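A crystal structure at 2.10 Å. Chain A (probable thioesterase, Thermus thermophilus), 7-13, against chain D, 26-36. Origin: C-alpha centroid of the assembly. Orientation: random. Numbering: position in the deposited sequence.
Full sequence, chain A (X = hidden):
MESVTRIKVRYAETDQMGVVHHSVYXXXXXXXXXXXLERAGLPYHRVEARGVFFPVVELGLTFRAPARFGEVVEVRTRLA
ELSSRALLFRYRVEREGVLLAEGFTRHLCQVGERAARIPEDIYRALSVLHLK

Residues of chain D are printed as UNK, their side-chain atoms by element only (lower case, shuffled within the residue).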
# COMPACT_ATOMS: atom_id res chain seq x y z
N ILE A 7 15.31 7.43 -3.55
CA ILE A 7 14.03 7.23 -2.87
C ILE A 7 14.22 7.15 -1.36
O ILE A 7 14.91 6.27 -0.85
CB ILE A 7 13.33 5.94 -3.36
CG1 ILE A 7 12.94 6.08 -4.83
CG2 ILE A 7 12.10 5.65 -2.52
CD1 ILE A 7 12.26 4.85 -5.42
N LYS A 8 13.61 8.09 -0.64
CA LYS A 8 13.68 8.09 0.81
C LYS A 8 12.64 7.10 1.34
O LYS A 8 11.45 7.24 1.08
CB LYS A 8 13.39 9.49 1.35
CG LYS A 8 13.49 9.62 2.86
CD LYS A 8 13.30 11.07 3.28
CE LYS A 8 13.27 11.24 4.78
NZ LYS A 8 13.28 12.69 5.18
N VAL A 9 13.10 6.09 2.08
CA VAL A 9 12.19 5.09 2.63
C VAL A 9 11.13 5.73 3.51
O VAL A 9 11.42 6.60 4.32
CB VAL A 9 12.93 4.03 3.46
CG1 VAL A 9 11.90 3.08 4.11
CG2 VAL A 9 13.88 3.25 2.57
N ARG A 10 9.89 5.29 3.34
CA ARG A 10 8.79 5.79 4.13
C ARG A 10 8.45 4.79 5.25
O ARG A 10 8.53 3.58 5.05
CB ARG A 10 7.58 6.07 3.23
CG ARG A 10 7.51 7.54 2.79
CD ARG A 10 7.44 7.79 1.28
NE ARG A 10 6.18 7.34 0.69
CZ ARG A 10 5.61 7.90 -0.38
NH1 ARG A 10 4.47 7.42 -0.85
NH2 ARG A 10 6.16 8.96 -0.96
N TYR A 11 8.11 5.32 6.42
CA TYR A 11 7.79 4.51 7.59
C TYR A 11 6.75 3.44 7.25
O TYR A 11 6.90 2.27 7.61
CB TYR A 11 7.26 5.40 8.71
CG TYR A 11 7.28 4.75 10.07
CD1 TYR A 11 8.47 4.69 10.81
CD2 TYR A 11 6.14 4.17 10.62
CE1 TYR A 11 8.52 4.06 12.04
CE2 TYR A 11 6.17 3.54 11.86
CZ TYR A 11 7.36 3.48 12.56
OH TYR A 11 7.42 2.83 13.78
N ALA A 12 5.69 3.85 6.56
CA ALA A 12 4.61 2.95 6.16
C ALA A 12 5.09 1.74 5.36
O ALA A 12 4.42 0.71 5.33
CB ALA A 12 3.57 3.71 5.35
N GLU A 13 6.25 1.86 4.72
CA GLU A 13 6.78 0.77 3.90
C GLU A 13 7.57 -0.31 4.66
O GLU A 13 7.92 -1.34 4.09
CB GLU A 13 7.63 1.38 2.76
CG GLU A 13 6.88 2.52 2.05
CD GLU A 13 7.73 3.27 1.02
OE1 GLU A 13 8.90 3.56 1.31
OE2 GLU A 13 7.20 3.59 -0.06
N UNK D 26 -2.71 9.59 4.12
CA UNK D 26 -2.14 9.37 5.44
C UNK D 26 -0.64 9.10 5.34
O UNK D 26 0.14 9.51 6.20
c UNK D 26 -2.83 8.20 6.13
N UNK D 27 -0.23 8.38 4.29
CA UNK D 27 1.18 8.07 4.08
C UNK D 27 1.90 9.38 3.73
O UNK D 27 3.06 9.57 4.10
c UNK D 27 1.38 7.05 2.94
c UNK D 27 0.65 5.74 3.27
c UNK D 27 2.87 6.76 2.74
N UNK D 28 1.22 10.27 3.02
CA UNK D 28 1.80 11.56 2.66
C UNK D 28 2.03 12.40 3.91
O UNK D 28 3.09 13.00 4.09
c UNK D 28 1.63 10.29 -1.46
c UNK D 28 0.83 11.79 0.29
c UNK D 28 -0.06 12.33 -0.63
c UNK D 28 0.73 10.86 -2.36
c UNK D 28 -0.12 11.88 -1.95
c UNK D 28 1.67 10.76 -0.14
c UNK D 28 0.89 12.33 1.70
o UNK D 28 0.63 10.42 -3.66
N UNK D 29 1.02 12.46 4.78
CA UNK D 29 1.13 13.24 6.00
C UNK D 29 2.24 12.70 6.89
O UNK D 29 2.91 13.46 7.59
c UNK D 29 -2.55 13.94 7.12
c UNK D 29 -1.26 14.92 5.21
c UNK D 29 -0.19 13.23 6.77
c UNK D 29 -1.48 13.67 6.06
N UNK D 30 2.44 11.38 6.85
CA UNK D 30 3.49 10.75 7.64
C UNK D 30 4.86 11.15 7.10
O UNK D 30 5.75 11.50 7.86
c UNK D 30 4.52 8.47 8.26
o UNK D 30 4.60 6.34 7.18
o UNK D 30 3.96 6.37 9.28
c UNK D 30 4.35 6.95 8.24
c UNK D 30 3.34 9.22 7.62
N UNK D 31 5.02 11.11 5.78
CA UNK D 31 6.31 11.48 5.18
C UNK D 31 6.65 12.93 5.51
O UNK D 31 7.78 13.23 5.88
c UNK D 31 6.27 11.28 3.68
N UNK D 32 5.65 13.81 5.40
CA UNK D 32 5.83 15.23 5.67
C UNK D 32 6.17 15.47 7.14
O UNK D 32 6.96 16.37 7.47
c UNK D 32 4.56 15.99 5.31
N UNK D 33 5.57 14.67 8.01
CA UNK D 33 5.80 14.76 9.44
C UNK D 33 7.26 14.41 9.74
O UNK D 33 7.94 15.10 10.51
n UNK D 33 1.77 11.95 10.76
c UNK D 33 2.74 11.18 11.25
c UNK D 33 4.85 13.80 10.17
n UNK D 33 2.74 9.88 11.00
n UNK D 33 3.70 11.72 12.00
c UNK D 33 4.94 13.87 11.68
c UNK D 33 3.78 13.14 12.35
N UNK D 34 7.72 13.33 9.12
CA UNK D 34 9.10 12.88 9.27
C UNK D 34 10.03 14.03 8.89
O UNK D 34 10.96 14.36 9.63
c UNK D 34 8.59 10.46 8.80
c UNK D 34 9.39 11.67 8.34
c UNK D 34 10.87 11.36 8.34
N UNK D 35 9.78 14.63 7.73
CA UNK D 35 10.60 15.75 7.26
C UNK D 35 10.63 16.84 8.31
O UNK D 35 11.69 17.38 8.63
c UNK D 35 10.33 15.43 4.76
o UNK D 35 9.80 15.73 3.66
o UNK D 35 11.08 14.45 4.92
c UNK D 35 10.03 16.31 5.95
N UNK D 36 9.45 17.17 8.84
CA UNK D 36 9.33 18.21 9.85
C UNK D 36 10.21 17.90 11.07
O UNK D 36 10.95 18.76 11.53
c UNK D 36 7.85 19.14 12.67
c UNK D 36 7.62 20.11 13.64
c UNK D 36 7.87 18.36 10.27
c UNK D 36 6.94 21.66 11.92
c UNK D 36 7.18 20.68 10.95
c UNK D 36 7.63 19.41 11.32
c UNK D 36 7.16 21.38 13.27

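Position 26 carries a single side-chain carbon, out of reach of the chain A stretch; one carbon and nothing further is alanine, Ala D26. Position 27 has three carbons, a fork directly at CB, and its CA-to-CB bond points toward chain A. One outer carbon lies 4.1 Å from Ala A12 CB, an apolar contact, and 3.9 Å from Arg A10 NE: this is Val D27, chi1 179° (t), and the carbon is Val D27 CG1.

Position 28 shows one carbon, then a six-carbon ring bearing an oxygen. A ring carbon lies 4.1 Å from Arg A10 NH1, which sits at the ring edge, near its plane: this is Tyr D28, the carbon being Tyr D28 CE2. The CA-to-CB bond points away, yet with chi1 at -72° (m) the ring comes back within reach. Position 29 has four carbons forked at the second and is out of reach, which identifies Leu D29.

Position 30 has three carbons in a row, the third carrying two oxygens. One oxygen stands 2.8 Å from the backbone N of Ala A12 and 3.2 Å from Tyr A11 CB: this is Glu D30, the oxygen being Glu D30 OE2. The N-H...O angle of 129° makes the first a weak hydrogen bond. The CA-to-CB bond points toward chain A, and chi1 (172°) and chi2 (180°), both t, keep the chain extended, so that it reaches across.

Positions 31 and 32 each hold one carbon. The CB at 31 packs 4.0 Å from Arg A10 CG, whereas that at 32 is out of reach: Ala D31 and Ala D32. Position 33 has three carbons, a nitrogen, then a carbon bearing two more nitrogens, and makes no contact here: the guanidinium of Arg D33.

Position 34, again three carbons forked at CB, places an outer carbon 4.2 Å from Lys A8 NZ: Val D34, through Val D34 CG1. Position 35 has two carbons, the second carrying two oxygens, one of which accepts a hydrogen bond from Lys A8 NZ at 2.8 Å within a salt bridge: Asp D35, through Asp D35 OD2. Position 36, one carbon and a six-carbon ring without oxygen, is out of reach: Phe D36.

The contact follows the helical repeat: 27, 30, 31 and 34 point toward chain A; the two stretches together bury 416 Å², both sides summed. The four-residue spacing recurs in the register, Ala A12 nearest Val D27 and Arg A10 nearest Ala D31. Small side chains pack at Arg A10 and Ala A12, Glu D30 reaches a backbone amide, and the all-t Lys A8 reaches Asp D35.

Chain D, residues 26-36: AVYLEAARVDF
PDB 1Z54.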